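Local coordinates for fructosyl amine: oxygen oxidoreductase (Aspergillus fumigatus, PDB 3DJE), which oxidatively deglycates fructosyl amino acids using bound FAD, and belongs to the MSOX/MTOX family of flavoenzymes, at residues H24-Y30 / V378-K384; E211-C216 / H354-C360. One frame throughout, in Å; residues are numbered along the deposited sequence.

Contact 1. Residues H24-Y30 / V378-K384; sequences HLARRGY and VDAMEGK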
ATOM      1  N   HIS A  24      -4.198  17.223  -4.340  1.00  9.49           N
ATOM      2  CA  HIS A  24      -3.595  17.849  -5.511  1.00 10.26           C
ATOM      3  C   HIS A  24      -4.591  18.606  -6.371  1.00  9.94           C
ATOM      4  O   HIS A  24      -4.250  19.662  -6.906  1.00 10.52           O
ATOM      5  CB  HIS A  24      -2.727  16.864  -6.273  1.00 10.97           C
ATOM      6  CG  HIS A  24      -1.459  16.556  -5.552  1.00 11.54           C
ATOM      7  ND1 HIS A  24      -0.424  17.464  -5.467  1.00 14.31           N
ATOM      8  CD2 HIS A  24      -1.075  15.474  -4.833  1.00 10.34           C
ATOM      9  CE1 HIS A  24       0.561  16.938  -4.757  1.00 13.76           C
ATOM     10  NE2 HIS A  24       0.187  15.735  -4.354  1.00 11.97           N
ATOM     11  N   LEU A  25      -5.833  18.136  -6.438  1.00  9.54           N
ATOM     12  CA  LEU A  25      -6.863  18.922  -7.128  1.00  9.69           C
ATOM     13  C   LEU A  25      -7.019  20.267  -6.424  1.00  9.85           C
ATOM     14  O   LEU A  25      -7.063  21.318  -7.088  1.00 10.65           O
ATOM     15  CB  LEU A  25      -8.211  18.194  -7.149  1.00  9.67           C
ATOM     16  CG  LEU A  25      -8.333  17.061  -8.164  1.00  9.01           C
ATOM     17  CD1 LEU A  25      -9.575  16.217  -7.859  1.00 11.09           C
ATOM     18  CD2 LEU A  25      -8.375  17.534  -9.624  1.00  9.93           C
ATOM     19  N   ALA A  26      -7.116  20.232  -5.091  1.00 10.74           N
ATOM     20  CA  ALA A  26      -7.294  21.444  -4.290  1.00 11.02           C
ATOM     21  C   ALA A  26      -6.099  22.377  -4.482  1.00 11.64           C
ATOM     22  O   ALA A  26      -6.276  23.587  -4.684  1.00 12.07           O
ATOM     23  CB  ALA A  26      -7.465  21.104  -2.813  1.00 12.18           C
ATOM     24  N   ARG A  27      -4.890  21.821  -4.454  1.00 11.36           N
ATOM     25  CA  ARG A  27      -3.683  22.663  -4.659  1.00 12.08           C
ATOM     26  C   ARG A  27      -3.638  23.299  -6.034  1.00 12.93           C
ATOM     27  O   ARG A  27      -3.074  24.389  -6.203  1.00 13.55           O
ATOM     28  CB  ARG A  27      -2.400  21.871  -4.406  1.00 12.22           C
ATOM     29  CG  ARG A  27      -2.208  21.531  -2.951  1.00 12.54           C
ATOM     30  CD  ARG A  27      -0.904  20.761  -2.792  1.00 13.03           C
ATOM     31  NE  ARG A  27      -0.545  20.600  -1.393  1.00 13.46           N
ATOM     32  CZ  ARG A  27       0.558  19.975  -0.979  1.00 14.04           C
ATOM     33  NH1 ARG A  27       1.401  19.457  -1.869  1.00 16.79           N
ATOM     34  NH2 ARG A  27       0.820  19.877   0.320  1.00 16.10           N
ATOM     35  N   ARG A  28      -4.230  22.624  -7.012  1.00 13.20           N
ATOM     36  CA  ARG A  28      -4.194  23.089  -8.387  1.00 14.14           C
ATOM     37  C   ARG A  28      -5.382  23.989  -8.734  1.00 14.43           C
ATOM     38  O   ARG A  28      -5.548  24.389  -9.888  1.00 15.76           O
ATOM     39  CB  ARG A  28      -3.997  21.911  -9.348  1.00 14.40           C
ATOM     40  CG  ARG A  28      -2.580  21.343  -9.194  1.00 14.76           C
ATOM     41  CD  ARG A  28      -2.400  19.943  -9.751  1.00 16.99           C
ATOM     42  NE  ARG A  28      -2.506  19.884 -11.203  1.00 18.16           N
ATOM     43  CZ  ARG A  28      -1.941  18.941 -11.954  1.00 18.09           C
ATOM     44  NH1 ARG A  28      -1.202  17.991 -11.400  1.00 17.82           N
ATOM     45  NH2 ARG A  28      -2.106  18.957 -13.261  1.00 17.10           N
ATOM     46  N   GLY A  29      -6.168  24.326  -7.715  1.00 14.17           N
ATOM     47  CA  GLY A  29      -7.184  25.372  -7.836  1.00 14.70           C
ATOM     48  C   GLY A  29      -8.613  24.910  -7.983  1.00 14.65           C
ATOM     49  O   GLY A  29      -9.522  25.747  -8.041  1.00 14.91           O
ATOM     50  N   TYR A  30      -8.834  23.598  -8.051  1.00 13.54           N
ATOM     51  CA  TYR A  30     -10.210  23.095  -8.205  1.00 13.12           C
ATOM     52  C   TYR A  30     -11.016  23.311  -6.936  1.00 13.15           C
ATOM     53  O   TYR A  30     -10.513  23.073  -5.836  1.00 13.45           O
ATOM     54  CB  TYR A  30     -10.208  21.635  -8.631  1.00 13.06           C
ATOM     55  CG  TYR A  30      -9.659  21.424 -10.024  1.00 13.47           C
ATOM     56  CD1 TYR A  30     -10.506  21.489 -11.141  1.00 13.45           C
ATOM     57  CD2 TYR A  30      -8.304  21.181 -10.240  1.00 12.36           C
ATOM     58  CE1 TYR A  30     -10.019  21.287 -12.423  1.00 11.38           C
ATOM     59  CE2 TYR A  30      -7.804  20.969 -11.532  1.00 12.80           C
ATOM     60  CZ  TYR A  30      -8.669  21.033 -12.624  1.00 14.34           C
ATOM     61  OH  TYR A  30      -8.181  20.852 -13.908  1.00 14.84           O
ATOM     62  N   VAL A 378      -4.140  13.647 -11.432  1.00 10.82           N
ATOM     63  CA  VAL A 378      -4.692  14.904 -11.993  1.00 11.26           C
ATOM     64  C   VAL A 378      -4.140  15.131 -13.416  1.00 11.51           C
ATOM     65  O   VAL A 378      -4.879  15.511 -14.317  1.00 11.83           O
ATOM     66  CB  VAL A 378      -4.478  16.110 -11.071  1.00 11.78           C
ATOM     67  CG1 VAL A 378      -5.023  17.404 -11.723  1.00 11.83           C
ATOM     68  CG2 VAL A 378      -5.213  15.887  -9.743  1.00 11.88           C
ATOM     69  N   ASP A 379      -2.841  14.894 -13.613  1.00 12.81           N
ATOM     70  CA  ASP A 379      -2.268  14.992 -14.951  1.00 13.67           C
ATOM     71  C   ASP A 379      -3.015  14.112 -15.957  1.00 14.48           C
ATOM     72  O   ASP A 379      -3.257  14.515 -17.093  1.00 14.35           O
ATOM     73  CB  ASP A 379      -0.789  14.631 -14.926  1.00 14.22           C
ATOM     74  CG  ASP A 379       0.091  15.750 -14.370  1.00 16.43           C
ATOM     75  OD1 ASP A 379      -0.379  16.906 -14.174  1.00 19.25           O
ATOM     76  OD2 ASP A 379       1.289  15.462 -14.138  1.00 18.66           O
ATOM     77  N   ALA A 380      -3.396  12.908 -15.535  1.00 14.08           N
ATOM     78  CA  ALA A 380      -4.146  12.020 -16.415  1.00 14.74           C
ATOM     79  C   ALA A 380      -5.475  12.656 -16.816  1.00 15.82           C
ATOM     80  O   ALA A 380      -5.845  12.643 -17.989  1.00 15.58           O
ATOM     81  CB  ALA A 380      -4.356  10.662 -15.758  1.00 14.50           C
HETATM   82  N   MSE A 381      -6.189  13.228 -15.848  0.50 17.11           N
HETATM   83  CA  MSE A 381      -7.456  13.897 -16.155  0.50 20.17           C
HETATM   84  C   MSE A 381      -7.227  15.013 -17.165  0.50 18.48           C
HETATM   85  O   MSE A 381      -7.973  15.145 -18.138  0.50 18.34           O
HETATM   86  CB  MSE A 381      -8.131  14.458 -14.900  0.50 19.64           C
HETATM   87  CG  MSE A 381      -9.520  15.027 -15.195  0.50 22.29           C
HETATM   88 SE   MSE A 381     -10.226  16.335 -13.923  0.50 29.97          SE
HETATM   89  CE  MSE A 381      -8.735  17.572 -13.812  0.50 26.76           C
ATOM     90  N   GLU A 382      -6.171  15.792 -16.939  1.00 17.70           N
ATOM     91  CA  GLU A 382      -5.899  16.986 -17.747  1.00 18.43           C
ATOM     92  C   GLU A 382      -5.173  16.704 -19.066  1.00 18.70           C
ATOM     93  O   GLU A 382      -5.012  17.611 -19.889  1.00 19.85           O
ATOM     94  CB  GLU A 382      -5.115  18.010 -16.924  1.00 18.03           C
ATOM     95  CG  GLU A 382      -5.882  18.556 -15.731  1.00 18.48           C
ATOM     96  CD  GLU A 382      -5.105  19.620 -14.963  1.00 19.41           C
ATOM     97  OE1 GLU A 382      -3.894  19.764 -15.208  1.00 21.65           O
ATOM     98  OE2 GLU A 382      -5.706  20.291 -14.095  1.00 21.35           O
ATOM     99  N   GLY A 383      -4.748  15.460 -19.265  1.00 18.80           N
ATOM    100  CA  GLY A 383      -4.006  15.062 -20.472  1.00 19.03           C
ATOM    101  C   GLY A 383      -2.554  15.520 -20.513  1.00 19.11           C
ATOM    102  O   GLY A 383      -2.017  15.787 -21.594  1.00 20.13           O
ATOM    103  N   LYS A 384      -1.903  15.570 -19.350  1.00 18.61           N
ATOM    104  CA  LYS A 384      -0.540  16.122 -19.219  1.00 18.88           C
ATOM    105  C   LYS A 384       0.537  15.091 -18.824  1.00 19.08           C
ATOM    106  O   LYS A 384       1.672  15.461 -18.479  1.00 19.34           O
ATOM    107  CB  LYS A 384      -0.542  17.277 -18.209  1.00 18.85           C
ATOM    108  CG  LYS A 384      -1.317  18.499 -18.657  1.00 20.58           C
ATOM    109  CD  LYS A 384      -1.428  19.495 -17.527  1.00 22.31           C
ATOM    110  CE  LYS A 384      -2.104  20.776 -17.982  1.00 24.92           C
ATOM    111  NZ  LYS A 384      -2.422  21.607 -16.781  1.00 27.09           N
TER
HETATM  112  O   HOH W   1      -3.919  21.817 -12.900  1.00 28.64           O
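Two helices lying side by side on a sheet can meet through apolar side chains near the sheet and polar ones toward solvent, and the ends of helices 16-27 and 373-382 illustrate this. Val-378 comes first. Its CG2 packs on Leu-25 CD2 at 3.6 Å, and its CG1 lies over one face of the Arg-28 guanidinium, 3.5 Å from CZ, so the valine packs against both Leu-25 and the guanidinium. One residue on, Asp-379 OD1, near the plane of the guanidinium, forms a salt bridge, accepting from Arg-28 NH2 at 2.8 Å and from Arg-28 NH1 at 3.1 Å; NH1 also reaches Asn-375, a turn earlier in the helix. Both helices lie on the same face of the sheet in the Rossmann-type FAD-binding fold, over its parallel strands 9-12 and 212-215, and Met-381, present as selenomethionine, leads back to it. Its CE sits beside Leu-25 CD2 at 4.2 Å and Tyr-30 CZ at 3.7 Å, and the side chain also touches Leu-9 and Phe-214 of the strands. Glu-382 divides its carboxylate: OE1 bridges to Arg-28 NH2 at 2.8 Å, whereas OE2 accepts a short bond from Tyr-30 OH at 2.5 Å and one from a water at 2.6 Å, which in turn accepts from Arg-28 NE at 2.9 Å. Gly-383, with positive phi, ends the helix in a Schellman motif, just as Gly-29 ends the other. Beyond it, Lys-384 NZ forms a salt bridge with Glu-382 OE1 at 2.8 Å, completing the charged network.

Contact 2. Residues E211-C216 / H354-C360; sequences ERTFLC and HSLVLGC. With FAD (flavin-adenine dinucleotide), chain C.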
ATOM      1  N   GLU A 211     -18.703  16.054 -13.660  1.00 11.90           N
ATOM      2  CA  GLU A 211     -18.050  16.220 -14.948  1.00 12.58           C
ATOM      3  C   GLU A 211     -16.914  15.217 -15.187  1.00 11.57           C
ATOM      4  O   GLU A 211     -16.678  14.788 -16.315  1.00 11.88           O
ATOM      5  CB  GLU A 211     -17.547  17.661 -15.078  1.00 13.59           C
ATOM      6  CG  GLU A 211     -18.653  18.702 -15.191  1.00 19.13           C
ATOM      7  CD  GLU A 211     -18.126  20.039 -15.719  1.00 24.73           C
ATOM      8  OE1 GLU A 211     -17.203  20.021 -16.564  1.00 28.71           O
ATOM      9  OE2 GLU A 211     -18.617  21.107 -15.281  1.00 28.79           O
ATOM     10  N   ARG A 212     -16.183  14.877 -14.119  1.00 11.01           N
ATOM     11  CA  ARG A 212     -15.184  13.803 -14.150  1.00 11.01           C
ATOM     12  C   ARG A 212     -15.298  13.004 -12.861  1.00 10.33           C
ATOM     13  O   ARG A 212     -15.572  13.577 -11.806  1.00 10.28           O
ATOM     14  CB  ARG A 212     -13.749  14.358 -14.226  1.00 11.36           C
ATOM     15  CG  ARG A 212     -13.434  15.129 -15.514  1.00 13.03           C
ATOM     16  CD  ARG A 212     -13.386  14.217 -16.723  1.00 15.01           C
ATOM     17  NE  ARG A 212     -12.926  14.927 -17.915  1.00 18.56           N
ATOM     18  CZ  ARG A 212     -13.695  15.718 -18.664  1.00 20.11           C
ATOM     19  NH1 ARG A 212     -14.979  15.899 -18.368  1.00 18.78           N
ATOM     20  NH2 ARG A 212     -13.177  16.333 -19.720  1.00 22.46           N
ATOM     21  N   THR A 213     -15.117  11.694 -12.979  1.00 10.13           N
ATOM     22  CA  THR A 213     -15.120  10.763 -11.848  1.00 10.82           C
ATOM     23  C   THR A 213     -13.773  10.059 -11.807  1.00 10.49           C
ATOM     24  O   THR A 213     -13.328   9.520 -12.826  1.00 11.12           O
ATOM     25  CB  THR A 213     -16.258   9.714 -12.018  1.00 11.17           C
ATOM     26  OG1 THR A 213     -17.532  10.377 -12.070  1.00 12.30           O
ATOM     27  CG2 THR A 213     -16.252   8.680 -10.900  1.00 12.46           C
ATOM     28  N   PHE A 214     -13.132  10.072 -10.633  1.00  9.99           N
ATOM     29  CA  PHE A 214     -11.883   9.371 -10.401  1.00 10.53           C
ATOM     30  C   PHE A 214     -12.194   8.114  -9.603  1.00 10.41           C
ATOM     31  O   PHE A 214     -12.822   8.198  -8.557  1.00 11.29           O
ATOM     32  CB  PHE A 214     -10.929  10.218  -9.562  1.00  9.56           C
ATOM     33  CG  PHE A 214     -10.464  11.489 -10.237  1.00 10.09           C
ATOM     34  CD1 PHE A 214      -9.218  11.545 -10.862  1.00 10.36           C
ATOM     35  CD2 PHE A 214     -11.257  12.633 -10.217  1.00 11.80           C
ATOM     36  CE1 PHE A 214      -8.771  12.731 -11.469  1.00 11.19           C
ATOM     37  CE2 PHE A 214     -10.814  13.821 -10.831  1.00 11.90           C
ATOM     38  CZ  PHE A 214      -9.566  13.858 -11.454  1.00 11.28           C
ATOM     39  N   LEU A 215     -11.730   6.971 -10.091  1.00 10.38           N
ATOM     40  CA  LEU A 215     -11.923   5.716  -9.382  1.00 10.54           C
ATOM     41  C   LEU A 215     -10.636   5.374  -8.625  1.00 11.08           C
ATOM     42  O   LEU A 215      -9.626   5.013  -9.227  1.00 11.17           O
ATOM     43  CB  LEU A 215     -12.339   4.621 -10.357  1.00 11.04           C
ATOM     44  CG  LEU A 215     -12.635   3.244  -9.751  1.00 11.32           C
ATOM     45  CD1 LEU A 215     -13.698   3.362  -8.662  1.00 12.91           C
ATOM     46  CD2 LEU A 215     -13.080   2.296 -10.845  1.00 12.23           C
ATOM     47  N   CYS A 216     -10.708   5.510  -7.301  1.00 10.92           N
ATOM     48  CA  CYS A 216      -9.561   5.323  -6.413  1.00 10.98           C
ATOM     49  C   CYS A 216      -9.948   4.419  -5.244  1.00 10.69           C
ATOM     50  O   CYS A 216      -9.615   4.682  -4.094  1.00 10.23           O
ATOM     51  CB  CYS A 216      -9.090   6.684  -5.885  1.00 11.54           C
ATOM     52  SG  CYS A 216      -8.447   7.761  -7.165  1.00 12.83           S
ATOM     53  N   HIS A 354     -15.183   8.595 -21.513  1.00 16.24           N
ATOM     54  CA  HIS A 354     -14.526   9.916 -21.595  1.00 16.66           C
ATOM     55  C   HIS A 354     -14.311  10.632 -20.249  1.00 15.21           C
ATOM     56  O   HIS A 354     -13.300  11.310 -20.059  1.00 14.79           O
ATOM     57  CB  HIS A 354     -15.364  10.795 -22.555  1.00 18.16           C
ATOM     58  CG  HIS A 354     -14.965  12.240 -22.600  1.00 21.78           C
ATOM     59  ND1 HIS A 354     -15.526  13.195 -21.777  1.00 25.38           N
ATOM     60  CD2 HIS A 354     -14.089  12.898 -23.399  1.00 24.93           C
ATOM     61  CE1 HIS A 354     -14.992  14.374 -22.048  1.00 26.63           C
ATOM     62  NE2 HIS A 354     -14.116  14.222 -23.027  1.00 27.36           N
ATOM     63  N   SER A 355     -15.260  10.485 -19.332  1.00 13.71           N
ATOM     64  CA  SER A 355     -15.278  11.260 -18.096  1.00 12.58           C
ATOM     65  C   SER A 355     -14.631  10.523 -16.931  1.00 12.44           C
ATOM     66  O   SER A 355     -14.552  11.077 -15.840  1.00 12.41           O
ATOM     67  CB  SER A 355     -16.723  11.632 -17.723  1.00 13.52           C
ATOM     68  OG  SER A 355     -17.360  12.366 -18.766  1.00 14.79           O
ATOM     69  N   LEU A 356     -14.200   9.283 -17.158  1.00 11.73           N
ATOM     70  CA  LEU A 356     -13.635   8.450 -16.083  1.00 11.83           C
ATOM     71  C   LEU A 356     -12.111   8.474 -16.064  1.00 11.61           C
ATOM     72  O   LEU A 356     -11.467   8.342 -17.115  1.00 10.98           O
ATOM     73  CB  LEU A 356     -14.128   7.005 -16.211  1.00 11.19           C
ATOM     74  CG  LEU A 356     -13.670   5.996 -15.146  1.00 11.65           C
ATOM     75  CD1 LEU A 356     -14.219   6.367 -13.778  1.00 11.89           C
ATOM     76  CD2 LEU A 356     -14.078   4.565 -15.521  1.00 13.45           C
ATOM     77  N   VAL A 357     -11.553   8.636 -14.862  1.00 11.20           N
ATOM     78  CA  VAL A 357     -10.106   8.576 -14.642  1.00 11.26           C
ATOM     79  C   VAL A 357      -9.828   7.466 -13.634  1.00 11.73           C
ATOM     80  O   VAL A 357     -10.474   7.401 -12.591  1.00 11.05           O
ATOM     81  CB  VAL A 357      -9.550   9.911 -14.099  1.00 11.31           C
ATOM     82  CG1 VAL A 357      -8.020   9.857 -13.977  1.00 12.42           C
ATOM     83  CG2 VAL A 357      -9.937  11.070 -15.030  1.00 13.63           C
ATOM     84  N   LEU A 358      -8.878   6.600 -13.963  1.00 11.73           N
ATOM     85  CA  LEU A 358      -8.458   5.503 -13.094  1.00 12.04           C
ATOM     86  C   LEU A 358      -7.259   5.931 -12.277  1.00 12.04           C
ATOM     87  O   LEU A 358      -6.318   6.487 -12.827  1.00 12.67           O
ATOM     88  CB  LEU A 358      -8.050   4.270 -13.924  1.00 12.75           C
ATOM     89  CG  LEU A 358      -9.136   3.457 -14.657  1.00 14.52           C
ATOM     90  CD1 LEU A 358     -10.414   3.338 -13.820  1.00 16.53           C
ATOM     91  CD2 LEU A 358      -9.418   4.056 -16.017  1.00 16.91           C
ATOM     92  N   GLY A 359      -7.277   5.665 -10.977  1.00 12.14           N
ATOM     93  CA  GLY A 359      -6.078   5.832 -10.174  1.00 11.88           C
ATOM     94  C   GLY A 359      -5.962   4.627  -9.275  1.00 12.56           C
ATOM     95  O   GLY A 359      -6.385   4.662  -8.123  1.00 11.94           O
ATOM     96  N   CYS A 360      -5.445   3.538  -9.828  1.00 13.60           N
ATOM     97  CA  CYS A 360      -5.387   2.287  -9.072  1.00 15.31           C
ATOM     98  C   CYS A 360      -4.277   1.349  -9.514  1.00 14.15           C
ATOM     99  O   CYS A 360      -3.310   1.782 -10.135  1.00 14.16           O
ATOM    100  CB  CYS A 360      -6.732   1.576  -9.056  1.00 16.48           C
ATOM    101  SG  CYS A 360      -7.358   1.327 -10.684  1.00 24.43           S
TER
HETATM  102  PA  FAD C 500      -6.637   2.239  -0.207  1.00  9.66           P
HETATM  103  O1A FAD C 500      -5.782   3.174   0.532  1.00 10.32           O
HETATM  104  O2A FAD C 500      -6.881   0.882   0.373  1.00  9.99           O
HETATM  105  O5B FAD C 500      -7.989   3.029  -0.431  1.00 10.46           O
HETATM  106  C5B FAD C 500      -9.151   2.434  -1.014  1.00 10.37           C
HETATM  107  C4B FAD C 500     -10.358   3.234  -0.509  1.00 11.02           C
HETATM  108  O4B FAD C 500     -11.451   2.738  -1.304  1.00  9.92           O
HETATM  109  C3B FAD C 500     -10.636   2.824   0.956  1.00 11.02           C
HETATM  110  O3B FAD C 500     -10.573   3.960   1.834  1.00 12.08           O
HETATM  111  C2B FAD C 500     -12.059   2.250   0.859  1.00  9.60           C
HETATM  112  O2B FAD C 500     -12.883   2.604   2.013  1.00 12.18           O
HETATM  113  C1B FAD C 500     -12.567   2.860  -0.477  1.00 11.05           C
HETATM  114  N9A FAD C 500     -13.793   2.110  -0.890  1.00 10.58           N
HETATM  115  C8A FAD C 500     -14.033   0.784  -0.819  1.00 10.90           C
HETATM  116  N7A FAD C 500     -15.291   0.544  -1.243  1.00  9.14           N
HETATM  117  C5A FAD C 500     -15.839   1.721  -1.578  1.00  8.71           C
HETATM  118  C6A FAD C 500     -17.097   2.104  -2.056  1.00  9.40           C
HETATM  119  N6A FAD C 500     -18.060   1.174  -2.259  1.00 10.29           N
HETATM  120  N1A FAD C 500     -17.329   3.409  -2.297  1.00  9.55           N
HETATM  121  C2A FAD C 500     -16.387   4.336  -2.089  1.00  9.77           C
HETATM  122  N3A FAD C 500     -15.176   4.006  -1.628  1.00  8.96           N
HETATM  123  C4A FAD C 500     -14.888   2.708  -1.368  1.00  8.87           C
HETATM  124  N1  FAD C 500       3.217   0.518   0.464  1.00  9.29           N
HETATM  125  C2  FAD C 500       4.405   1.224   0.644  1.00  9.88           C
HETATM  126  O2  FAD C 500       4.726   2.148  -0.106  1.00 10.41           O
HETATM  127  N3  FAD C 500       5.248   0.867   1.697  1.00  9.88           N
HETATM  128  C4  FAD C 500       4.941  -0.179   2.561  1.00 11.21           C
HETATM  129  O4  FAD C 500       5.711  -0.465   3.486  1.00 10.70           O
HETATM  130  C4X FAD C 500       3.751  -0.894   2.355  1.00 10.49           C
HETATM  131  N5  FAD C 500       3.420  -1.959   3.191  1.00 11.11           N
HETATM  132  C5X FAD C 500       2.160  -2.542   3.088  1.00  9.98           C
HETATM  133  C6  FAD C 500       1.768  -3.455   4.063  1.00 11.30           C
HETATM  134  C7  FAD C 500       0.501  -4.023   4.018  1.00 11.37           C
HETATM  135  C7M FAD C 500       0.134  -5.042   5.106  1.00 11.77           C
HETATM  136  C8  FAD C 500      -0.395  -3.660   3.014  1.00 10.75           C
HETATM  137  C8M FAD C 500      -1.831  -4.235   3.014  1.00 11.57           C
HETATM  138  C9  FAD C 500      -0.001  -2.726   2.045  1.00 10.37           C
HETATM  139  C9A FAD C 500       1.276  -2.152   2.084  1.00  9.09           C
HETATM  140  N10 FAD C 500       1.705  -1.221   1.118  1.00  9.79           N
HETATM  141  C10 FAD C 500       2.903  -0.534   1.310  1.00  9.91           C
HETATM  142  C1' FAD C 500       0.894  -0.956  -0.078  1.00  8.36           C
HETATM  143  C2' FAD C 500       0.029   0.286   0.145  1.00  8.62           C
HETATM  144  O2' FAD C 500      -0.531   0.261   1.477  1.00  9.46           O
HETATM  145  C3' FAD C 500      -1.082   0.317  -0.900  1.00  7.33           C
HETATM  146  O3' FAD C 500      -0.513   0.061  -2.201  1.00  9.64           O
HETATM  147  C4' FAD C 500      -1.783   1.678  -0.960  1.00  8.43           C
HETATM  148  O4' FAD C 500      -2.099   2.170   0.342  1.00  9.75           O
HETATM  149  C5' FAD C 500      -3.078   1.531  -1.768  1.00  9.58           C
HETATM  150  O5' FAD C 500      -3.722   2.811  -1.884  1.00  8.86           O
HETATM  151  P   FAD C 500      -5.143   2.932  -2.617  1.00  9.27           P
HETATM  152  O1P FAD C 500      -5.046   2.304  -3.968  1.00  9.53           O
HETATM  153  O2P FAD C 500      -5.547   4.345  -2.473  1.00  9.14           O
HETATM  154  O3P FAD C 500      -6.141   2.039  -1.727  1.00  9.07           O
HETATM  155  O   HOH W   2     -18.560  14.838 -18.548  1.00 35.82           O
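Phe-214 and Val-357 illustrate how neighbouring parallel strands pair their side chains on a common face: CD1 of the phenylalanine stands 3.6 Å from CB of the valine, whose CG2 lies over the ring. Helices 16-27 and 373-382 cover this face, with Leu-25 and Met-381 against the ring. On the opposite face, Leu-215 reaches both leucines of the partner strand, its CB 4.3 Å from Leu-356 CD1 and its CD2 4.1 Å from Leu-358 CD1; Leu-225 packs on those two leucines from a loop. Between the faces runs the backbone pairing. Thr-213 N donates to Ser-355 O (3.0 Å), Val-357 N to Thr-213 O (2.8 Å), Leu-215 N to Val-357 O (2.8 Å) and Gly-359 N to Leu-215 O (3.0 Å). Thus Thr-213 and Leu-215 each bond to the residues flanking their opposite number, the signature of parallel pairing, and the strands run only 19° apart. Farther out, at the strands' beginnings, the Arg-212 side chain folds back so that NH1 donates to Glu-211 O at 2.9 Å, and His-354 CE1 lies over the guanidinium, 3.5 Å from NH2. A water donates to Glu-211 O at 2.9 Å and to Ser-355 OG at 2.8 Å, a hydroxyl also held by Asp-196. At the other end Cys-216 belongs to the FAD pocket, its O 3.8 Å from FAD C5B. Adjacent parallel strands whose C-terminal ends approach the dinucleotide, with strand 9-12 on the far side of 212-215, are characteristic of the Rossmann-type FAD-binding domain.

Chain order and fold position often part company, as these contacts demonstrate. From the N terminus, strand 9-12 leads into helix 16-27, whose end supplies the first half of contact 1. Much later the chain returns as strand 212-215, beside strand 9-12, and after a further 140 residues strand 356-360 aligns with it, closing contact 2. Helix 373-382 is the next regular element, and its end closes contact 1 across 347 intervening residues, so the smaller loop lies wholly within the larger. The two meet where helices cover sheet: Met-381 SE packs 3.6 Å from Phe-214 CZ, and Leu-25 CD1 lies 4.0 Å from Phe-214 CE2. Together they bind distant chain portions into one FAD-binding domain.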